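Local coordinates for Ketoacyl_synth_N domain-containing protein (Photorhabdus luminescens subsp. laumondii, PDB 6SMO), which probably acts as the partner subunit of a polyketide ketosynthase, a beta-ketoacyl synthase relative that helps enclose a bound polyketone chain, at residues C[60-63]-C[64-67]; C[66-69]-C[70-74]; C[105-108]-C[109-112]; C[129-132]-C[133-136]. All coordinates share one frame; numbering follows the deposited sequence.

Contact 1: residues C[60-63]-C[64-67]; sequences NRLR and RKID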
loop_
_atom_site.group_PDB
_atom_site.type_symbol
_atom_site.label_atom_id
_atom_site.label_comp_id
_atom_site.label_asym_id
_atom_site.label_seq_id
_atom_site.Cartn_x
_atom_site.Cartn_y
_atom_site.Cartn_z
ATOM N N ASN C 60 0.901 -23.092 -11.338
ATOM C CA ASN C 60 1.821 -23.514 -10.244
ATOM C C ASN C 60 3.012 -22.551 -10.128
ATOM O O ASN C 60 3.499 -22.382 -8.996
ATOM C CB ASN C 60 2.301 -24.959 -10.422
ATOM C CG ASN C 60 1.328 -25.986 -9.883
ATOM O OD1 ASN C 60 0.502 -25.685 -9.023
ATOM N ND2 ASN C 60 1.424 -27.212 -10.375
ATOM N N ARG C 61 3.469 -21.957 -11.237
ATOM C CA ARG C 61 4.615 -21.004 -11.248
ATOM C C ARG C 61 4.270 -19.797 -10.365
ATOM O O ARG C 61 5.071 -19.479 -9.466
ATOM C CB ARG C 61 4.963 -20.549 -12.670
ATOM C CG ARG C 61 6.346 -19.923 -12.796
ATOM C CD ARG C 61 6.732 -19.617 -14.232
ATOM N NE ARG C 61 8.132 -19.229 -14.365
ATOM C CZ ARG C 61 8.760 -19.018 -15.522
ATOM N NH1 ARG C 61 8.120 -19.159 -16.671
ATOM N NH2 ARG C 61 10.036 -18.668 -15.527
ATOM N N LEU C 62 3.110 -19.177 -10.607
ATOM C CA LEU C 62 2.633 -17.957 -9.899
ATOM C C LEU C 62 2.227 -18.301 -8.459
ATOM O O LEU C 62 2.551 -17.504 -7.559
ATOM C CB LEU C 62 1.454 -17.352 -10.671
ATOM C CG LEU C 62 0.782 -16.141 -10.024
ATOM C CD1 LEU C 62 1.779 -15.021 -9.773
ATOM C CD2 LEU C 62 -0.369 -15.639 -10.883
ATOM N N ARG C 63 1.532 -19.426 -8.255
ATOM C CA ARG C 63 0.986 -19.835 -6.930
ATOM C C ARG C 63 2.135 -20.073 -5.941
ATOM O O ARG C 63 1.948 -19.791 -4.740
ATOM C CB ARG C 63 0.122 -21.094 -7.044
ATOM C CG ARG C 63 -0.830 -21.271 -5.870
ATOM C CD ARG C 63 -1.477 -22.639 -5.785
ATOM N NE ARG C 63 -2.695 -22.572 -4.988
ATOM C CZ ARG C 63 -2.745 -22.424 -3.665
ATOM N NH1 ARG C 63 -3.918 -22.367 -3.055
ATOM N NH2 ARG C 63 -1.636 -22.332 -2.949
ATOM N N ARG C 64 3.270 -20.575 -6.439
ATOM C CA ARG C 64 4.501 -20.876 -5.657
ATOM C C ARG C 64 4.971 -19.627 -4.897
ATOM O O ARG C 64 5.448 -19.785 -3.757
ATOM C CB ARG C 64 5.619 -21.356 -6.591
ATOM C CG ARG C 64 6.567 -22.373 -5.971
ATOM C CD ARG C 64 7.974 -22.260 -6.528
ATOM N NE ARG C 64 8.751 -21.261 -5.805
ATOM C CZ ARG C 64 9.293 -21.438 -4.601
ATOM N NH1 ARG C 64 9.973 -20.455 -4.035
ATOM N NH2 ARG C 64 9.154 -22.587 -3.959
ATOM N N LYS C 65 4.834 -18.442 -5.505
ATOM C CA LYS C 65 5.534 -17.193 -5.094
ATOM C C LYS C 65 4.560 -16.161 -4.505
ATOM O O LYS C 65 4.997 -15.008 -4.313
ATOM C CB LYS C 65 6.293 -16.601 -6.290
ATOM C CG LYS C 65 5.456 -16.286 -7.525
ATOM C CD LYS C 65 6.273 -15.801 -8.704
ATOM C CE LYS C 65 6.912 -16.932 -9.482
ATOM N NZ LYS C 65 8.028 -16.458 -10.333
ATOM N N ILE C 66 3.310 -16.543 -4.206
ATOM C CA ILE C 66 2.284 -15.632 -3.607
ATOM C C ILE C 66 1.684 -16.279 -2.352
ATOM O O ILE C 66 1.616 -17.523 -2.295
ATOM C CB ILE C 66 1.195 -15.249 -4.631
ATOM C CG1 ILE C 66 0.356 -16.454 -5.068
ATOM C CG2 ILE C 66 1.816 -14.522 -5.816
ATOM C CD1 ILE C 66 -0.798 -16.112 -5.983
ATOM N N ASP C 67 1.258 -15.446 -1.396
ATOM C CA ASP C 67 0.581 -15.858 -0.136
ATOM C C ASP C 67 -0.889 -16.169 -0.443
ATOM O O ASP C 67 -1.365 -15.764 -1.521
ATOM C CB ASP C 67 0.713 -14.774 0.938
ATOM C CG ASP C 67 0.286 -15.229 2.323
ATOM O OD1 ASP C 67 1.133 -15.790 3.041
ATOM O OD2 ASP C 67 -0.897 -15.030 2.665
#

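Contact 2: residues C[66-69]-C[70-74]; sequences IDEF and SVYGI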
loop_
_atom_site.group_PDB
_atom_site.type_symbol
_atom_site.label_atom_id
_atom_site.label_comp_id
_atom_site.label_asym_id
_atom_site.label_seq_id
_atom_site.Cartn_x
_atom_site.Cartn_y
_atom_site.Cartn_z
ATOM N N ILE C 66 3.310 -16.543 -4.206
ATOM C CA ILE C 66 2.284 -15.632 -3.607
ATOM C C ILE C 66 1.684 -16.279 -2.352
ATOM O O ILE C 66 1.616 -17.523 -2.295
ATOM C CB ILE C 66 1.195 -15.249 -4.631
ATOM C CG1 ILE C 66 0.356 -16.454 -5.068
ATOM C CG2 ILE C 66 1.816 -14.522 -5.816
ATOM C CD1 ILE C 66 -0.798 -16.112 -5.983
ATOM N N ASP C 67 1.258 -15.446 -1.396
ATOM C CA ASP C 67 0.581 -15.858 -0.136
ATOM C C ASP C 67 -0.889 -16.169 -0.443
ATOM O O ASP C 67 -1.365 -15.764 -1.521
ATOM C CB ASP C 67 0.713 -14.774 0.938
ATOM C CG ASP C 67 0.286 -15.229 2.323
ATOM O OD1 ASP C 67 1.133 -15.790 3.041
ATOM O OD2 ASP C 67 -0.897 -15.030 2.665
ATOM N N GLU C 68 -1.576 -16.853 0.479
ATOM C CA GLU C 68 -2.972 -17.346 0.315
ATOM C C GLU C 68 -3.963 -16.178 0.213
ATOM O O GLU C 68 -5.023 -16.378 -0.412
ATOM C CB GLU C 68 -3.345 -18.280 1.469
ATOM C CG GLU C 68 -2.644 -19.627 1.412
ATOM C CD GLU C 68 -2.971 -20.464 0.188
ATOM O OE1 GLU C 68 -4.165 -20.554 -0.169
ATOM O OE2 GLU C 68 -2.030 -21.018 -0.415
ATOM N N PHE C 69 -3.656 -15.012 0.794
ATOM C CA PHE C 69 -4.544 -13.817 0.770
ATOM C C PHE C 69 -4.625 -13.277 -0.664
ATOM O O PHE C 69 -5.706 -12.798 -1.060
ATOM C CB PHE C 69 -4.091 -12.757 1.782
ATOM C CG PHE C 69 -3.150 -11.702 1.255
ATOM C CD1 PHE C 69 -1.779 -11.907 1.261
ATOM C CD2 PHE C 69 -3.632 -10.493 0.775
ATOM C CE1 PHE C 69 -0.913 -10.935 0.785
ATOM C CE2 PHE C 69 -2.764 -9.521 0.298
ATOM C CZ PHE C 69 -1.406 -9.743 0.305
ATOM N N SER C 70 -3.523 -13.360 -1.418
ATOM C CA SER C 70 -3.453 -13.007 -2.861
ATOM C C SER C 70 -4.188 -14.065 -3.694
ATOM O O SER C 70 -4.828 -13.683 -4.693
ATOM C CB SER C 70 -2.027 -12.828 -3.321
ATOM O OG SER C 70 -1.468 -11.639 -2.784
ATOM N N VAL C 71 -4.100 -15.340 -3.295
ATOM C CA VAL C 71 -4.801 -16.486 -3.950
ATOM C C VAL C 71 -6.316 -16.267 -3.829
ATOM O O VAL C 71 -7.008 -16.378 -4.859
ATOM C CB VAL C 71 -4.368 -17.841 -3.353
ATOM C CG1 VAL C 71 -5.253 -18.989 -3.821
ATOM C CG2 VAL C 71 -2.908 -18.145 -3.653
ATOM N N TYR C 72 -6.802 -15.958 -2.621
ATOM C CA TYR C 72 -8.236 -15.699 -2.316
ATOM C C TYR C 72 -8.734 -14.495 -3.126
ATOM O O TYR C 72 -9.902 -14.503 -3.561
ATOM C CB TYR C 72 -8.454 -15.442 -0.822
ATOM C CG TYR C 72 -8.097 -16.573 0.112
ATOM C CD1 TYR C 72 -8.217 -17.902 -0.267
ATOM C CD2 TYR C 72 -7.665 -16.309 1.403
ATOM C CE1 TYR C 72 -7.893 -18.934 0.601
ATOM C CE2 TYR C 72 -7.343 -17.329 2.284
ATOM C CZ TYR C 72 -7.458 -18.647 1.883
ATOM O OH TYR C 72 -7.141 -19.656 2.745
ATOM N N GLY C 73 -7.876 -13.486 -3.307
ATOM C CA GLY C 73 -8.194 -12.243 -4.038
ATOM C C GLY C 73 -8.435 -12.495 -5.516
ATOM O O GLY C 73 -9.427 -11.958 -6.047
ATOM N N ILE C 74 -7.569 -13.288 -6.156
ATOM C CA ILE C 74 -7.576 -13.544 -7.630
ATOM C C ILE C 74 -8.812 -14.377 -8.001
ATOM O O ILE C 74 -9.441 -14.053 -9.028
ATOM C CB ILE C 74 -6.256 -14.209 -8.080
ATOM C CG1 ILE C 74 -5.060 -13.273 -7.878
ATOM C CG2 ILE C 74 -6.346 -14.686 -9.524
ATOM C CD1 ILE C 74 -3.726 -13.979 -7.807
#

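Contact 3: residues C[105-108]-C[109-112]; sequences GGWQ and HIED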
loop_
_atom_site.group_PDB
_atom_site.type_symbol
_atom_site.label_atom_id
_atom_site.label_comp_id
_atom_site.label_asym_id
_atom_site.label_seq_id
_atom_site.Cartn_x
_atom_site.Cartn_y
_atom_site.Cartn_z
ATOM N N GLY C 105 -1.742 -8.715 5.993
ATOM C CA GLY C 105 -0.725 -9.071 4.983
ATOM C C GLY C 105 -0.739 -10.558 4.670
ATOM O O GLY C 105 -1.839 -11.145 4.650
ATOM N N GLY C 106 0.439 -11.146 4.438
ATOM C CA GLY C 106 0.607 -12.564 4.060
ATOM C C GLY C 106 1.731 -13.234 4.833
ATOM O O GLY C 106 2.825 -13.402 4.258
ATOM N N TRP C 107 1.462 -13.627 6.081
ATOM C CA TRP C 107 2.456 -14.227 7.014
ATOM C C TRP C 107 2.687 -15.708 6.690
ATOM O O TRP C 107 3.799 -16.194 6.972
ATOM C CB TRP C 107 2.020 -14.030 8.473
ATOM C CG TRP C 107 2.476 -12.727 9.051
ATOM C CD1 TRP C 107 1.724 -11.609 9.270
ATOM C CD2 TRP C 107 3.814 -12.399 9.464
ATOM N NE1 TRP C 107 2.498 -10.613 9.804
ATOM C CE2 TRP C 107 3.785 -11.068 9.932
ATOM C CE3 TRP C 107 5.026 -13.098 9.492
ATOM C CZ2 TRP C 107 4.924 -10.427 10.418
ATOM C CZ3 TRP C 107 6.151 -12.465 9.972
ATOM C CH2 TRP C 107 6.098 -11.146 10.429
ATOM N N GLN C 108 1.687 -16.392 6.123
ATOM C CA GLN C 108 1.723 -17.852 5.827
ATOM C C GLN C 108 2.934 -18.183 4.944
ATOM O O GLN C 108 3.522 -19.265 5.143
ATOM C CB GLN C 108 0.421 -18.301 5.156
ATOM C CG GLN C 108 0.389 -19.779 4.786
ATOM C CD GLN C 108 0.620 -20.681 5.974
ATOM O OE1 GLN C 108 -0.127 -20.661 6.949
ATOM N NE2 GLN C 108 1.664 -21.490 5.896
ATOM N N HIS C 109 3.293 -17.290 4.013
ATOM C CA HIS C 109 4.335 -17.517 2.974
ATOM C C HIS C 109 5.744 -17.252 3.525
ATOM O O HIS C 109 6.699 -17.792 2.932
ATOM C CB HIS C 109 4.057 -16.656 1.732
ATOM C CG HIS C 109 4.650 -17.202 0.476
ATOM N ND1 HIS C 109 5.920 -16.865 0.047
ATOM C CD2 HIS C 109 4.153 -18.056 -0.446
ATOM C CE1 HIS C 109 6.179 -17.490 -1.083
ATOM N NE2 HIS C 109 5.111 -18.226 -1.406
ATOM N N ILE C 110 5.879 -16.459 4.597
ATOM C CA ILE C 110 7.193 -15.909 5.057
ATOM C C ILE C 110 7.527 -16.333 6.498
ATOM O O ILE C 110 8.700 -16.164 6.876
ATOM C CB ILE C 110 7.226 -14.374 4.899
ATOM C CG1 ILE C 110 6.370 -13.656 5.947
ATOM C CG2 ILE C 110 6.837 -13.974 3.482
ATOM C CD1 ILE C 110 6.721 -12.196 6.127
ATOM N N GLU C 111 6.563 -16.846 7.273
ATOM C CA GLU C 111 6.730 -17.134 8.728
ATOM C C GLU C 111 8.019 -17.928 8.972
ATOM O O GLU C 111 8.874 -17.435 9.736
ATOM C CB GLU C 111 5.532 -17.902 9.295
ATOM C CG GLU C 111 4.611 -17.046 10.145
ATOM C CD GLU C 111 3.717 -17.832 11.089
ATOM O OE1 GLU C 111 2.491 -17.600 11.070
ATOM O OE2 GLU C 111 4.251 -18.668 11.847
ATOM N N ASP C 112 8.142 -19.105 8.349
ATOM C CA ASP C 112 9.282 -20.048 8.528
ATOM C C ASP C 112 10.592 -19.358 8.124
ATOM O O ASP C 112 11.629 -19.645 8.755
ATOM C CB ASP C 112 9.067 -21.340 7.733
ATOM C CG ASP C 112 7.905 -22.189 8.224
ATOM O OD1 ASP C 112 7.244 -21.777 9.199
ATOM O OD2 ASP C 112 7.670 -23.257 7.625
HETATM O O HOH W 1 6.751 -19.585 5.577
#

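Contact 4: residues C[129-132]-C[133-136]; sequences VATA and WFPA. With LKZ (3,5,7,9,11-pentakis(oxidanylidene)dodecanal), chain H.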
loop_
_atom_site.group_PDB
_atom_site.type_symbol
_atom_site.label_atom_id
_atom_site.label_comp_id
_atom_site.label_asym_id
_atom_site.label_seq_id
_atom_site.Cartn_x
_atom_site.Cartn_y
_atom_site.Cartn_z
ATOM N N VAL C 129 9.990 -13.058 -0.185
ATOM C CA VAL C 129 9.522 -12.472 1.108
ATOM C C VAL C 129 9.156 -10.998 0.874
ATOM O O VAL C 129 8.282 -10.488 1.599
ATOM C CB VAL C 129 10.580 -12.633 2.219
ATOM C CG1 VAL C 129 10.174 -11.940 3.512
ATOM C CG2 VAL C 129 10.894 -14.097 2.486
ATOM N N ALA C 130 9.861 -10.355 -0.050
ATOM C CA ALA C 130 9.698 -8.935 -0.427
ATOM C C ALA C 130 8.371 -8.657 -1.138
ATOM O O ALA C 130 7.916 -7.524 -1.088
ATOM C CB ALA C 130 10.881 -8.477 -1.230
ATOM N N THR C 131 7.839 -9.618 -1.877
ATOM C CA THR C 131 6.574 -9.350 -2.593
ATOM C C THR C 131 5.400 -10.127 -2.012
ATOM O O THR C 131 4.299 -9.687 -2.197
ATOM C CB THR C 131 6.735 -9.642 -4.082
ATOM O OG1 THR C 131 7.435 -10.877 -4.161
ATOM C CG2 THR C 131 7.542 -8.581 -4.786
ATOM N N ALA C 132 5.634 -11.262 -1.377
ATOM C CA ALA C 132 4.522 -12.087 -0.866
ATOM C C ALA C 132 3.781 -11.488 0.331
ATOM O O ALA C 132 2.580 -11.636 0.401
ATOM C CB ALA C 132 5.029 -13.471 -0.575
ATOM N N TRP C 133 4.505 -10.950 1.299
ATOM C CA TRP C 133 3.889 -10.459 2.554
ATOM C C TRP C 133 3.091 -9.160 2.443
ATOM O O TRP C 133 1.994 -9.124 2.961
ATOM C CB TRP C 133 4.926 -10.413 3.676
ATOM C CG TRP C 133 4.425 -9.708 4.896
ATOM C CD1 TRP C 133 3.748 -10.255 5.940
ATOM C CD2 TRP C 133 4.547 -8.310 5.191
ATOM N NE1 TRP C 133 3.432 -9.298 6.852
ATOM C CE2 TRP C 133 3.918 -8.096 6.426
ATOM C CE3 TRP C 133 5.127 -7.224 4.541
ATOM C CZ2 TRP C 133 3.848 -6.839 7.018
ATOM C CZ3 TRP C 133 5.050 -5.984 5.125
ATOM C CH2 TRP C 133 4.427 -5.795 6.346
ATOM N N PHE C 134 3.586 -8.166 1.720
ATOM C CA PHE C 134 2.929 -6.836 1.782
ATOM C C PHE C 134 1.495 -6.856 1.264
ATOM O O PHE C 134 1.196 -7.548 0.324
ATOM C CB PHE C 134 3.844 -5.714 1.287
ATOM C CG PHE C 134 3.977 -5.562 -0.201
ATOM C CD1 PHE C 134 4.299 -6.635 -1.000
ATOM C CD2 PHE C 134 3.811 -4.331 -0.798
ATOM C CE1 PHE C 134 4.433 -6.479 -2.363
ATOM C CE2 PHE C 134 3.939 -4.182 -2.163
ATOM C CZ PHE C 134 4.244 -5.258 -2.943
ATOM N N PRO C 135 0.604 -6.026 1.837
ATOM C CA PRO C 135 -0.792 -5.970 1.450
ATOM C C PRO C 135 -1.041 -5.558 -0.007
ATOM O O PRO C 135 -1.960 -6.044 -0.588
ATOM C CB PRO C 135 -1.349 -4.899 2.381
ATOM C CG PRO C 135 -0.441 -4.902 3.548
ATOM C CD PRO C 135 0.904 -5.116 2.922
ATOM N N ALA C 136 -0.137 -4.782 -0.607
ATOM C CA ALA C 136 -0.263 -4.269 -1.990
ATOM C C ALA C 136 0.169 -5.286 -3.047
ATOM O O ALA C 136 0.301 -4.888 -4.181
ATOM C CB ALA C 136 0.497 -2.988 -2.135
HETATM C C4 LKZ H . 9.603 -6.673 3.016
HETATM C C5 LKZ H . 8.246 -6.298 2.476
HETATM C C6 LKZ H . 7.862 -4.816 2.508
HETATM C C7 LKZ H . 7.830 -4.291 1.090
HETATM C C8 LKZ H . 7.386 -2.848 0.822
HETATM C C10 LKZ H . 9.789 -0.466 -3.164
HETATM C C22 LKZ H . 9.415 -7.182 4.432
HETATM C C11 LKZ H . 10.195 0.571 -2.148
HETATM O O19 LKZ H . 11.353 0.734 -1.807
HETATM C C3 LKZ H . 8.610 -1.163 -2.511
HETATM O O23 LKZ H . 7.547 -1.261 -3.100
HETATM C C2 LKZ H . 8.776 -1.608 -1.052
HETATM C C9 LKZ H . 7.652 -2.568 -0.660
HETATM O O20 LKZ H . 7.024 -3.176 -1.505
HETATM O O21 LKZ H . 8.206 -4.998 0.181
HETATM O O22 LKZ H . 7.493 -7.164 2.061
HETATM O O24 LKZ H . 9.317 -8.373 4.690
HETATM C C23 LKZ H . 9.358 -6.120 5.512
#

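Contact 1: residues C[60-63]-C[64-67]
Leu-62 and Ile-66 form the tight side of this turn. Leu-62 CD1 rests 4.0 Å from Ile-66 CG2, the two branched chains crossing obliquely. With chi1 at 65°, CG1 of Ile-66 lies between its own backbone N and carbonyl carbon, which leaves CG1 and CG2 both against the carbonyl oxygen of Leu-62. That oxygen also accepts a hydrogen bond from Lys-65 N (3.2 Å), while Arg-64 N bonds to Asn-60 O at 3.1 Å. Branched apolar residues suit this inner face, which Gln-141 and Leu-145 of helix 137-146 cover. The aliphatic part of Lys-65 lies along the carbonyl oxygens of Arg-61 and Leu-62, and its NZ continues to Tyr-128 OH.

The arginine and lysine ends on the outer side are looser and charged. Outside this turn, Arg-61, Arg-64 and Lys-65 each reach an acidic side chain on the chain of another protein in a salt bridge, for which long, flexible cationic residues are well suited. Arg-63 instead reaches along its own chain to a salt bridge with Glu-68. A type I beta turn from Arg-63 to Ile-66 links the short helix 60-63 to Asp-67, the N-cap of helix 68-84.

Contact 2: residues C[66-69]-C[70-74]
Asp-67, the N-cap residue of helix 68-84, and Val-71 are joined across its first turn. Asp-67 O accepts from Val-71 N at 3.3 Å and more weakly from Ser-70 N, while its OD2 takes a weak, nearly straight bond (170°) from Phe-69 N. A short carboxylate suits this place because it can reach back to an amide of the first turn, that of Phe-69; its other oxygen, OD1, accepts from His-109 N.

Tyr-72 can be followed outward. Its CB lies 3.6 Å from Glu-68 O, and CG, placed beside the backbone N by a chi1 of -62°, is closer still at 3.1 Å. The carbonyl oxygen thus sits over one face of the ring, toward its rim, while accepting the helical bond from Tyr-72 N. Farther out, CE1 passes Glu-68 OE1, whose carboxylate is held by the salt bridge to Arg-63 and steeply inclined to the ring, and CZ stands 4.2 Å from Glu-68 CB. The OH ends in a weak hydrogen bond to Glu-220.

On another side of the helix, Ile-66 CD1 meets Val-71 CG2 at 3.7 Å and Ile-74 CD1 tip to tip. Ser-70 OG lies over a face of the Phe-69 ring, 3.6 Å from Phe-69 CZ.

Contact 3: residues C[105-108]-C[109-112]
Torsions at Ile-110 bring its terminal methyl to the indole of Trp-107. A chi1 of 74° sets CG1 of Ile-110 between backbone N and carbonyl carbon, and the extended chi2 carries CD1 back over the indole. There CD1 makes a CH-pi contact, 4.2 Å from the centroid of the Trp-107 six-membered ring and 28° off its normal, while Ile-110 CG1 packs 3.8 Å from Trp-107 CE3. The long branch of isoleucine is suited to cover the rim of so broad a ring. Glu-111 CG comes obliquely to the same ring, 4.0 Å from Trp-107 CE3, before the carboxylate goes on to accept a bond from Leu-193 N through OE1.

Two bonds grip the carbonyl oxygen of Trp-107. Glu-111 N approaches it nearly along the C=O axis at 2.9 Å, whereas Ile-110 N, at 3.2 Å, comes from above the carbonyl plane. A water extends the hydrogen bonding, donating to Gln-108 O and accepting from Asp-112 N at 3.1 Å. The imidazole of His-109 ties this loop to the 64-67 turn, its NE2 bonded to Arg-64 O. Trp-107 also meets Trp-133 edge-to-face. The result is a loop-to-helix turn that places Ile-110 at the N-cap of helix 111-116, its side chain about 5 Å, nearest atoms, from the bound polyketone.

Contact 4: residues C[129-132]-C[133-136]
From Val-129 to Trp-133 the backbone is roughly helical but weakly bonded, with Thr-131 (phi -110°) departing from regular values and Val-129 O 3.8 Å from Trp-133 N, and a psi of 147° at Phe-134 breaks the helical course. This bend forms part of the pocket for the polyketone LKZ, with carbonyl groups and aromatic rings lining it together.

Trp-133 and Phe-134 meet the ligand differently. Trp-133 has CG anti to its backbone N, and the indole presents its edge, with CE3 3.4 Å from LKZ O22. Phe-134, with chi1 at 79°, instead turns a face to the chain: LKZ O20 lies over the ring near its rim, 3.3 Å from Phe-134 CE2. The opposite face lies over the backbone carbon of Ala-136. An edge of the same ring meets the other half of the bend, CE1 being 3.2 Å from Thr-131 O near the ring plane. A flat ring suits a place with backbone at its edge and on one face and ligand on the other.

The neighbouring PKS_KS domain-containing chain completes the site, its Phe-428 N hydrogen-bonding to LKZ and its Met-137 packing on Trp-133. On the helical side, Val-129 CG1 lies 3.9 Å from LKZ O24, and Ala-130 presents its backbone carbonyl to the ligand, its O standing 2.8 Å from LKZ O21.

In the fold
All four contacts lie on one side of the chain's centre. Contact 1 is the surface member, three of its basic residues facing another protein, while contacts 2, 3 and 4 are buried. Contacts 1 and 2 share Ile-66 and Asp-67, so the turn after helix 60-63 runs directly into helix 68-84. Regular helical bonding dominates contact 2; contact 3 mixes a bonded turn with CH-pi packing, and contact 4 relies on ligand and aromatic contacts. Their elements interlock: the Phe-69 ring touches the carbonyl oxygens of Ala-132 and Phe-134, and His-109 ND1 packs on Ala-132. Contacts 3 and 4, whose centres are about 9 Å apart, also approach the neighbouring ketosynthase chain.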